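Local coordinates for protein L-ribulose 3-epimerase (Methylomonas sp. DH-1, PDB 7CJ6) that catalyses the manganese-dependent epimerisation of ketoses at C3, working fastest on L-ribulose and also interconverting D-allulose and D-fructose, at residues 10-15 / 244-249; 37-42 / 65-70; 208-213 / 237-242. All coordinates share one frame; numbering follows the deposited sequence.

Contact 1. Residues 10-15 / 244-249. With MN (manganese (II) ion), chain C; PSJ (D-psicose), chain D.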
loop_
_atom_site.group_PDB
_atom_site.type_symbol
_atom_site.label_atom_id
_atom_site.label_comp_id
_atom_site.label_asym_id
_atom_site.label_seq_id
_atom_site.Cartn_x
_atom_site.Cartn_y
_atom_site.Cartn_z
ATOM N N GLY A 10 2.380 20.643 -12.269
ATOM C CA GLY A 10 3.789 20.333 -11.997
ATOM C C GLY A 10 4.114 18.892 -12.320
ATOM O O GLY A 10 3.187 18.047 -12.321
ATOM N N GLY A 11 5.395 18.637 -12.587
ATOM C CA GLY A 11 5.972 17.293 -12.723
ATOM C C GLY A 11 6.931 17.028 -11.582
ATOM O O GLY A 11 7.758 17.909 -11.270
ATOM N N HIS A 12 6.791 15.875 -10.941
ATOM C CA HIS A 12 7.698 15.418 -9.859
ATOM C C HIS A 12 9.065 15.124 -10.486
ATOM O O HIS A 12 9.103 14.601 -11.618
ATOM C CB HIS A 12 7.071 14.224 -9.137
ATOM C CG HIS A 12 7.760 13.868 -7.866
ATOM N ND1 HIS A 12 8.880 13.069 -7.844
ATOM C CD2 HIS A 12 7.496 14.198 -6.585
ATOM C CE1 HIS A 12 9.283 12.920 -6.600
ATOM N NE2 HIS A 12 8.452 13.606 -5.810
ATOM N N ALA A 13 10.149 15.468 -9.788
ATOM C CA ALA A 13 11.534 15.345 -10.295
ATOM C C ALA A 13 11.795 13.913 -10.786
ATOM O O ALA A 13 12.466 13.766 -11.827
ATOM C CB ALA A 13 12.504 15.757 -9.218
ATOM N N LEU A 14 11.274 12.901 -10.080
ATOM C CA LEU A 14 11.634 11.467 -10.285
ATOM C C LEU A 14 10.966 10.900 -11.539
ATOM O O LEU A 14 11.171 9.698 -11.824
ATOM C CB LEU A 14 11.258 10.644 -9.051
ATOM C CG LEU A 14 12.457 10.222 -8.205
ATOM C CD1 LEU A 14 13.043 11.416 -7.485
ATOM C CD2 LEU A 14 12.086 9.136 -7.213
ATOM N N VAL A 15 10.210 11.723 -12.263
ATOM C CA VAL A 15 9.726 11.382 -13.627
ATOM C C VAL A 15 10.933 11.404 -14.574
ATOM O O VAL A 15 10.917 10.637 -15.553
ATOM C CB VAL A 15 8.609 12.337 -14.081
ATOM C CG1 VAL A 15 8.303 12.178 -15.563
ATOM C CG2 VAL A 15 7.355 12.152 -13.244
ATOM N N THR A 244 0.639 18.291 -9.180
ATOM C CA THR A 244 1.844 17.661 -9.782
ATOM C C THR A 244 1.538 16.204 -10.132
ATOM O O THR A 244 0.889 15.487 -9.334
ATOM C CB THR A 244 3.121 17.886 -8.958
ATOM O OG1 THR A 244 3.841 16.661 -8.851
ATOM C CG2 THR A 244 2.878 18.452 -7.581
ATOM N N PHE A 245 1.947 15.821 -11.342
ATOM C CA PHE A 245 2.018 14.415 -11.800
ATOM C C PHE A 245 3.186 13.730 -11.086
ATOM O O PHE A 245 4.321 14.241 -11.105
ATOM C CB PHE A 245 2.209 14.337 -13.309
ATOM C CG PHE A 245 2.512 12.945 -13.793
ATOM C CD1 PHE A 245 1.689 11.884 -13.443
ATOM C CD2 PHE A 245 3.616 12.694 -14.588
ATOM C CE1 PHE A 245 1.955 10.602 -13.895
ATOM C CE2 PHE A 245 3.888 11.410 -15.032
ATOM C CZ PHE A 245 3.061 10.367 -14.683
ATOM N N GLU A 246 2.897 12.584 -10.489
ATOM C CA GLU A 246 3.865 11.791 -9.700
ATOM C C GLU A 246 3.839 10.350 -10.209
ATOM O O GLU A 246 2.739 9.760 -10.288
ATOM C CB GLU A 246 3.507 11.897 -8.222
ATOM C CG GLU A 246 4.489 11.175 -7.328
ATOM C CD GLU A 246 4.374 11.572 -5.871
ATOM O OE1 GLU A 246 5.346 12.117 -5.340
ATOM O OE2 GLU A 246 3.311 11.336 -5.277
ATOM N N SER A 247 5.011 9.816 -10.554
ATOM C CA SER A 247 5.174 8.456 -11.121
ATOM C C SER A 247 6.568 7.924 -10.783
ATOM O O SER A 247 7.545 8.706 -10.797
ATOM C CB SER A 247 4.920 8.459 -12.605
ATOM O OG SER A 247 5.042 7.150 -13.141
ATOM N N PHE A 248 6.646 6.633 -10.481
ATOM C CA PHE A 248 7.904 5.948 -10.096
ATOM C C PHE A 248 8.020 4.644 -10.882
ATOM O O PHE A 248 7.083 3.818 -10.846
ATOM C CB PHE A 248 7.950 5.727 -8.585
ATOM C CG PHE A 248 7.816 7.000 -7.790
ATOM C CD1 PHE A 248 8.921 7.795 -7.533
ATOM C CD2 PHE A 248 6.579 7.419 -7.329
ATOM C CE1 PHE A 248 8.794 8.972 -6.812
ATOM C CE2 PHE A 248 6.455 8.595 -6.606
ATOM C CZ PHE A 248 7.561 9.370 -6.351
ATOM N N SER A 249 9.134 4.510 -11.604
ATOM C CA SER A 249 9.537 3.300 -12.361
ATOM C C SER A 249 10.978 2.958 -11.980
ATOM O O SER A 249 11.733 3.898 -11.644
ATOM C CB SER A 249 9.397 3.510 -13.844
ATOM O OG SER A 249 9.829 2.363 -14.559
HETATM MN MN MN C . 2.609 12.059 -3.526
HETATM C C1 PSJ D . 5.369 9.405 -1.492
HETATM O O1 PSJ D . 4.615 8.201 -1.661
HETATM C C2 PSJ D . 4.561 10.550 -2.035
HETATM O O2 PSJ D . 3.490 10.308 -2.514
HETATM C C3 PSJ D . 5.080 11.953 -1.935
HETATM O O3 PSJ D . 4.888 12.668 -3.153
HETATM C C4 PSJ D . 6.550 11.850 -1.579
HETATM O O4 PSJ D . 6.596 11.424 -0.222
HETATM C C5 PSJ D . 7.331 13.149 -1.726
HETATM O O5 PSJ D . 6.480 14.170 -2.264
HETATM C C6 PSJ D . 8.549 12.940 -2.626
HETATM O O6 PSJ D . 9.408 14.092 -2.600
#
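The seam where the first and last strands of the TIM barrel meet is closed by Gly10 and Gly11 pairing in parallel with Thr244 and Phe245, and at and just past the strand ends His12 and Glu246 enter the sugar- and metal-binding site. The pairing rests on backbone bonds: His12 N donates to Phe245 O over 3.0 Å, and Phe245 N donates to Gly10 O, whose position is less certain. Gly10 sits so near Thr244 that a CB on it would be crowded by the threonine CB. His12, the last residue of its strand, and Glu246, the first after its own, run side by side in the same direction, the ring and carboxylate planes 57° apart. Both have CG anti to the backbone N (chi1 -168° and -177°), and the glutamate chain stays extended, which carries OE2 to within 2.0 Å of the manganese. Glu152, Asp185 and His211 supply the other protein ligands, while D-psicose chelates through O2 and O3. Glu246 probably also serves as a proton donor or acceptor, as in related epimerases. The His12 ring is fixed from two directions: Leu14 N donates to its ND1 over 3.3 Å, tilted out of the ring plane, and Phe248 turns its edge to the imidazole face in an offset edge-to-face pair with centroids 5.4 Å apart. Leu14 CD2 lies at the edge of the Phe248 ring, near its plane. On the side away from the sugar, Val15 CG2 approaches Phe245 CE2 to 4.0 Å. At the substrate end, His12 NE2 lies 3.3 Å from C6 of D-psicose.

Contact 2. Residues 37-42 / 65-70; sequences YDYIEI and RAHASL. With PSJ (D-psicose), chain D.
Ser69 OG donates to Glu41 OE2 across 2.5 Å, a short bond that meets the carboxylate oxygen on its anti side, 24° out of the carboxylate plane. The same serine oxygen accepts from O6 of D-psicose at 2.7 Å, so one hydroxyl bridges the sugar and a buried acid. Glu41 reaches it with CG anti to the backbone N and an extended chain. Its other oxygen, OE1, accepts from His211 NE2 and Tyr209 OH, which leaves the carboxylate held through both oxygens; a second-shell acid bonded to a metal-binding histidine would probably polarise that imidazole. Further back on the same face of the sheet, His67 turns its edge to the face of Tyr39, with centroids 4.9 Å apart and planes at 64°. The atom that touches is His67 CD2, offset toward the rim and 3.7 Å from Tyr39 CD1. His67 NE2 is bonded to Glu8, which also forms a salt bridge with Arg65 NH2, tying this end to strand 8-12. On the reverse face Ala66 CB packs against Ile42 CD1 at 3.9 Å and, more loosely, Ile40 CG2. What sets these side chains in register is a ladder of five backbone bonds, from Arg65 N to Asp38 O at one end to Ser69 N to Ile42 O (3.0 Å) at the other. Strands 39-42 and 65-70 run 26° apart, neighbouring parallel strands joined through helix 52-61 as the beta-alpha-beta unit from which a TIM barrel is built.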
loop_
_atom_site.group_PDB
_atom_site.type_symbol
_atom_site.label_atom_id
_atom_site.label_comp_id
_atom_site.label_asym_id
_atom_site.label_seq_id
_atom_site.Cartn_x
_atom_site.Cartn_y
_atom_site.Cartn_z
ATOM N N TYR A 37 4.717 21.747 -18.464
ATOM C CA TYR A 37 4.410 21.917 -17.021
ATOM C C TYR A 37 4.729 23.353 -16.597
ATOM O O TYR A 37 5.647 23.970 -17.165
ATOM C CB TYR A 37 5.175 20.889 -16.181
ATOM C CG TYR A 37 4.598 19.500 -16.276
ATOM C CD1 TYR A 37 3.559 19.101 -15.451
ATOM C CD2 TYR A 37 5.054 18.601 -17.224
ATOM C CE1 TYR A 37 3.017 17.830 -15.534
ATOM C CE2 TYR A 37 4.517 17.329 -17.326
ATOM C CZ TYR A 37 3.495 16.942 -16.479
ATOM O OH TYR A 37 2.950 15.696 -16.572
ATOM N N ASP A 38 3.968 23.862 -15.627
ATOM C CA ASP A 38 4.139 25.220 -15.048
ATOM C C ASP A 38 5.306 25.228 -14.065
ATOM O O ASP A 38 5.980 26.275 -13.945
ATOM C CB ASP A 38 2.870 25.669 -14.334
ATOM C CG ASP A 38 1.705 25.795 -15.291
ATOM O OD1 ASP A 38 1.901 26.415 -16.351
ATOM O OD2 ASP A 38 0.638 25.240 -14.983
ATOM N N TYR A 39 5.515 24.115 -13.364
ATOM C CA TYR A 39 6.577 24.001 -12.336
ATOM C C TYR A 39 7.146 22.585 -12.314
ATOM O O TYR A 39 6.535 21.640 -12.853
ATOM C CB TYR A 39 6.047 24.418 -10.961
ATOM C CG TYR A 39 5.014 23.498 -10.357
ATOM C CD1 TYR A 39 5.373 22.490 -9.480
ATOM C CD2 TYR A 39 3.671 23.658 -10.638
ATOM C CE1 TYR A 39 4.428 21.645 -8.920
ATOM C CE2 TYR A 39 2.714 22.823 -10.091
ATOM C CZ TYR A 39 3.090 21.814 -9.226
ATOM O OH TYR A 39 2.138 21.000 -8.688
ATOM N N ILE A 40 8.321 22.458 -11.701
ATOM C CA ILE A 40 8.902 21.149 -11.297
ATOM C C ILE A 40 8.792 21.051 -9.773
ATOM O O ILE A 40 8.989 22.079 -9.095
ATOM C CB ILE A 40 10.351 21.005 -11.798
ATOM C CG1 ILE A 40 10.943 19.648 -11.407
ATOM C CG2 ILE A 40 11.200 22.170 -11.312
ATOM C CD1 ILE A 40 11.974 19.122 -12.376
ATOM N N GLU A 41 8.439 19.872 -9.259
ATOM C CA GLU A 41 8.443 19.598 -7.803
ATOM C C GLU A 41 9.748 18.872 -7.461
ATOM O O GLU A 41 9.914 17.706 -7.870
ATOM C CB GLU A 41 7.221 18.785 -7.395
ATOM C CG GLU A 41 7.102 18.603 -5.895
ATOM C CD GLU A 41 5.925 17.738 -5.489
ATOM O OE1 GLU A 41 4.776 18.098 -5.851
ATOM O OE2 GLU A 41 6.157 16.704 -4.843
ATOM N N ILE A 42 10.653 19.562 -6.774
ATOM C CA ILE A 42 11.991 19.017 -6.403
ATOM C C ILE A 42 11.825 18.254 -5.091
ATOM O O ILE A 42 11.223 18.809 -4.159
ATOM C CB ILE A 42 13.044 20.137 -6.319
ATOM C CG1 ILE A 42 13.069 20.951 -7.615
ATOM C CG2 ILE A 42 14.418 19.562 -5.971
ATOM C CD1 ILE A 42 13.657 22.335 -7.480
ATOM N N ARG A 65 8.725 27.374 -12.846
ATOM C CA ARG A 65 8.635 27.573 -11.377
ATOM C C ARG A 65 9.021 26.264 -10.682
ATOM O O ARG A 65 9.150 25.225 -11.376
ATOM C CB ARG A 65 7.238 28.065 -10.994
ATOM C CG ARG A 65 6.907 29.427 -11.588
ATOM C CD ARG A 65 5.804 30.133 -10.833
ATOM N NE ARG A 65 4.529 29.465 -10.993
ATOM C CZ ARG A 65 3.788 29.570 -12.084
ATOM N NH1 ARG A 65 4.222 30.311 -13.084
ATOM N NH2 ARG A 65 2.631 28.942 -12.184
ATOM N N ALA A 66 9.232 26.326 -9.367
ATOM C CA ALA A 66 9.554 25.160 -8.522
ATOM C C ALA A 66 8.726 25.214 -7.236
ATOM O O ALA A 66 8.544 26.319 -6.664
ATOM C CB ALA A 66 11.037 25.116 -8.232
ATOM N N HIS A 67 8.215 24.055 -6.824
ATOM C CA HIS A 67 7.854 23.762 -5.417
ATOM C C HIS A 67 8.754 22.620 -4.938
ATOM O O HIS A 67 9.586 22.132 -5.733
ATOM C CB HIS A 67 6.355 23.492 -5.279
ATOM C CG HIS A 67 5.507 24.649 -5.689
ATOM N ND1 HIS A 67 5.619 25.899 -5.101
ATOM C CD2 HIS A 67 4.523 24.745 -6.612
ATOM C CE1 HIS A 67 4.742 26.714 -5.656
ATOM N NE2 HIS A 67 4.053 26.026 -6.582
ATOM N N ALA A 68 8.614 22.223 -3.680
ATOM C CA ALA A 68 9.484 21.201 -3.059
ATOM C C ALA A 68 8.638 20.255 -2.210
ATOM O O ALA A 68 7.771 20.745 -1.465
ATOM C CB ALA A 68 10.554 21.873 -2.239
ATOM N N SER A 69 8.904 18.951 -2.314
ATOM C CA SER A 69 8.369 17.927 -1.390
ATOM C C SER A 69 9.544 17.221 -0.715
ATOM O O SER A 69 10.681 17.311 -1.203
ATOM C CB SER A 69 7.458 16.950 -2.076
ATOM O OG SER A 69 8.073 16.377 -3.219
ATOM N N LEU A 70 9.267 16.543 0.385
ATOM C CA LEU A 70 10.269 15.660 1.014
ATOM C C LEU A 70 9.536 14.684 1.924
ATOM O O LEU A 70 8.338 14.878 2.180
ATOM C CB LEU A 70 11.298 16.508 1.765
ATOM C CG LEU A 70 10.768 17.344 2.929
ATOM C CD1 LEU A 70 10.730 16.524 4.208
ATOM C CD2 LEU A 70 11.620 18.587 3.124
HETATM C C1 PSJ D . 5.369 9.405 -1.492
HETATM O O1 PSJ D . 4.615 8.201 -1.661
HETATM C C2 PSJ D . 4.561 10.550 -2.035
HETATM O O2 PSJ D . 3.490 10.308 -2.514
HETATM C C3 PSJ D . 5.080 11.953 -1.935
HETATM O O3 PSJ D . 4.888 12.668 -3.153
HETATM C C4 PSJ D . 6.550 11.850 -1.579
HETATM O O4 PSJ D . 6.596 11.424 -0.222
HETATM C C5 PSJ D . 7.331 13.149 -1.726
HETATM O O5 PSJ D . 6.480 14.170 -2.264
HETATM C C6 PSJ D . 8.549 12.940 -2.626
HETATM O O6 PSJ D . 9.408 14.092 -2.600
#

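Contact 3. Residues 208-213 / 237-242. With MN (manganese (II) ion), chain C; PSJ (D-psicose), chain D.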
loop_
_atom_site.group_PDB
_atom_site.type_symbol
_atom_site.label_atom_id
_atom_site.label_comp_id
_atom_site.label_asym_id
_atom_site.label_seq_id
_atom_site.Cartn_x
_atom_site.Cartn_y
_atom_site.Cartn_z
ATOM N N GLY A 208 -4.583 22.317 -0.013
ATOM C CA GLY A 208 -3.550 23.276 -0.454
ATOM C C GLY A 208 -2.713 22.737 -1.600
ATOM O O GLY A 208 -2.018 23.535 -2.253
ATOM N N TYR A 209 -2.776 21.434 -1.867
ATOM C CA TYR A 209 -1.837 20.767 -2.803
ATOM C C TYR A 209 -2.346 19.378 -3.179
ATOM O O TYR A 209 -2.899 18.673 -2.311
ATOM C CB TYR A 209 -0.461 20.656 -2.149
ATOM C CG TYR A 209 0.705 20.702 -3.102
ATOM C CD1 TYR A 209 1.048 19.608 -3.878
ATOM C CD2 TYR A 209 1.475 21.845 -3.214
ATOM C CE1 TYR A 209 2.127 19.653 -4.745
ATOM C CE2 TYR A 209 2.557 21.906 -4.074
ATOM C CZ TYR A 209 2.891 20.802 -4.834
ATOM O OH TYR A 209 3.964 20.871 -5.674
ATOM N N VAL A 210 -2.137 18.994 -4.438
ATOM C CA VAL A 210 -2.643 17.713 -5.005
ATOM C C VAL A 210 -1.516 17.003 -5.754
ATOM O O VAL A 210 -0.770 17.665 -6.515
ATOM C CB VAL A 210 -3.846 17.920 -5.939
ATOM C CG1 VAL A 210 -4.143 16.645 -6.717
ATOM C CG2 VAL A 210 -5.071 18.387 -5.172
ATOM N N HIS A 211 -1.448 15.689 -5.557
ATOM C CA HIS A 211 -0.617 14.743 -6.339
ATOM C C HIS A 211 -1.553 13.856 -7.154
ATOM O O HIS A 211 -2.481 13.263 -6.556
ATOM C CB HIS A 211 0.304 13.932 -5.417
ATOM C CG HIS A 211 1.576 14.636 -5.089
ATOM N ND1 HIS A 211 2.619 14.022 -4.419
ATOM C CD2 HIS A 211 1.983 15.894 -5.361
ATOM C CE1 HIS A 211 3.605 14.883 -4.277
ATOM N NE2 HIS A 211 3.239 16.040 -4.846
ATOM N N ILE A 212 -1.322 13.813 -8.467
ATOM C CA ILE A 212 -1.984 12.868 -9.407
ATOM C C ILE A 212 -1.045 11.683 -9.629
ATOM O O ILE A 212 0.016 11.879 -10.262
ATOM C CB ILE A 212 -2.339 13.570 -10.733
ATOM C CG1 ILE A 212 -3.211 14.807 -10.499
ATOM C CG2 ILE A 212 -2.976 12.587 -11.700
ATOM C CD1 ILE A 212 -4.444 14.542 -9.677
ATOM N N GLY A 213 -1.437 10.513 -9.124
ATOM C CA GLY A 213 -0.741 9.235 -9.354
ATOM C C GLY A 213 -1.729 8.114 -9.606
ATOM O O GLY A 213 -2.715 8.017 -8.854
ATOM N N ILE A 237 -15.347 21.900 -5.194
ATOM C CA ILE A 237 -14.755 22.885 -4.236
ATOM C C ILE A 237 -13.974 23.961 -5.004
ATOM O O ILE A 237 -13.308 24.788 -4.347
ATOM C CB ILE A 237 -13.862 22.186 -3.189
ATOM C CG1 ILE A 237 -12.585 21.615 -3.809
ATOM C CG2 ILE A 237 -14.641 21.122 -2.431
ATOM C CD1 ILE A 237 -11.498 21.332 -2.796
ATOM N N ASP A 238 -14.051 23.953 -6.337
ATOM C CA ASP A 238 -13.304 24.880 -7.230
ATOM C C ASP A 238 -11.840 24.959 -6.782
ATOM O O ASP A 238 -11.334 26.080 -6.573
ATOM C CB ASP A 238 -13.929 26.276 -7.250
ATOM C CG ASP A 238 -13.247 27.201 -8.239
ATOM O OD1 ASP A 238 -12.990 26.747 -9.368
ATOM O OD2 ASP A 238 -12.961 28.355 -7.866
ATOM N N TYR A 239 -11.181 23.811 -6.646
ATOM C CA TYR A 239 -9.765 23.732 -6.208
ATOM C C TYR A 239 -8.887 24.534 -7.173
ATOM O O TYR A 239 -8.899 24.267 -8.399
ATOM C CB TYR A 239 -9.286 22.286 -6.106
ATOM C CG TYR A 239 -7.811 22.181 -5.809
ATOM C CD1 TYR A 239 -7.327 22.382 -4.529
ATOM C CD2 TYR A 239 -6.896 21.948 -6.820
ATOM C CE1 TYR A 239 -5.972 22.308 -4.251
ATOM C CE2 TYR A 239 -5.541 21.867 -6.560
ATOM C CZ TYR A 239 -5.075 22.053 -5.271
ATOM O OH TYR A 239 -3.737 21.974 -5.006
ATOM N N ARG A 240 -8.159 25.510 -6.630
ATOM C CA ARG A 240 -7.164 26.319 -7.380
ATOM C C ARG A 240 -5.832 26.288 -6.631
ATOM O O ARG A 240 -5.614 27.130 -5.749
ATOM C CB ARG A 240 -7.709 27.729 -7.596
ATOM C CG ARG A 240 -8.844 27.762 -8.609
ATOM C CD ARG A 240 -9.253 29.164 -8.996
ATOM N NE ARG A 240 -9.563 29.242 -10.417
ATOM C CZ ARG A 240 -10.787 29.265 -10.923
ATOM N NH1 ARG A 240 -11.835 29.232 -10.122
ATOM N NH2 ARG A 240 -10.962 29.335 -12.229
ATOM N N GLY A 241 -4.986 25.322 -6.978
ATOM C CA GLY A 241 -3.683 25.094 -6.332
ATOM C C GLY A 241 -2.811 24.181 -7.180
ATOM O O GLY A 241 -3.224 23.714 -8.239
ATOM N N PRO A 242 -1.567 23.914 -6.738
ATOM C CA PRO A 242 -0.677 23.012 -7.458
ATOM C C PRO A 242 -1.289 21.624 -7.683
ATOM O O PRO A 242 -1.903 21.087 -6.778
ATOM C CB PRO A 242 0.542 22.936 -6.528
ATOM C CG PRO A 242 0.537 24.271 -5.824
ATOM C CD PRO A 242 -0.930 24.529 -5.562
HETATM MN MN MN C . 2.609 12.059 -3.526
HETATM C C1 PSJ D . 5.369 9.405 -1.492
HETATM O O1 PSJ D . 4.615 8.201 -1.661
HETATM C C2 PSJ D . 4.561 10.550 -2.035
HETATM O O2 PSJ D . 3.490 10.308 -2.514
HETATM C C3 PSJ D . 5.080 11.953 -1.935
HETATM O O3 PSJ D . 4.888 12.668 -3.153
HETATM C C4 PSJ D . 6.550 11.850 -1.579
HETATM O O4 PSJ D . 6.596 11.424 -0.222
HETATM C C5 PSJ D . 7.331 13.149 -1.726
HETATM O O5 PSJ D . 6.480 14.170 -2.264
HETATM C C6 PSJ D . 8.549 12.940 -2.626
HETATM O O6 PSJ D . 9.408 14.092 -2.600
#
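Tyr209 and Tyr239 each take an aliphatic group over one ring face. Pro242 crosses Tyr209 at about a right angle and sets its CB over the phenol face, 3.6 Å from the ring centroid and 21° off the normal, a CH-pi contact offset toward CE2. Val210 and Tyr239 slide past each other in opposite directions, and Val210 CG2 lies over the Tyr239 ring, 4.0 Å from its centroid; Gly241 N occupies the opposite face. With CG anti to the backbone N (chi1 174°), Tyr239 extends toward the strand and its hydroxyl donates to Pro242 O over 2.7 Å. Val210 N donates to that carbonyl oxygen as well, at 3.1 Å, and the two donors arrive from opposite faces of the carbonyl plane. A leucine replacing Tyr239 would probably cost Pro242 O its hydroxyl donor and open a gap beside Val210 CG2. His211, one residue beyond Val210, binds the manganese through ND1 at 2.2 Å. A Schellman motif with Asp238 at its C-prime position ends helix 227-236, and the loop then crosses near the start of strand 207-212, their directions 74° apart where they touch, and leads into the last strand. Val210 also touches Phe230 of that helix; Tyr209, whose hydroxyl is held by Glu41, packs on the barrel's inner side against Thr244 and Cys109 of strand 107-112.

Contacts 1 and 3 meet where strand 207-212 runs beside strand 242-245, and probable backbone hydrogen bonds join them, Ile212 N to Thr244 O at 2.9 Å and Glu246 N to Ile212 O at 3.0 Å, consistent with Glu246 and His211 sharing one manganese. Contact 2 borders contact 1 through strand 8-12, where Glu41 N lies 2.9 Å from Gly11 O. Across the barrel interior contact 2 meets contact 3: Glu41 OE1 is 2.8 Å from His211 NE2 and 2.9 Å from Tyr209 OH. All three touch D-psicose, contact 2 toward O6, contacts 1 and 3 also at the metal. Their centres lie about 10 Å (1-2), 15 Å (1-3) and 14 Å (2-3) apart.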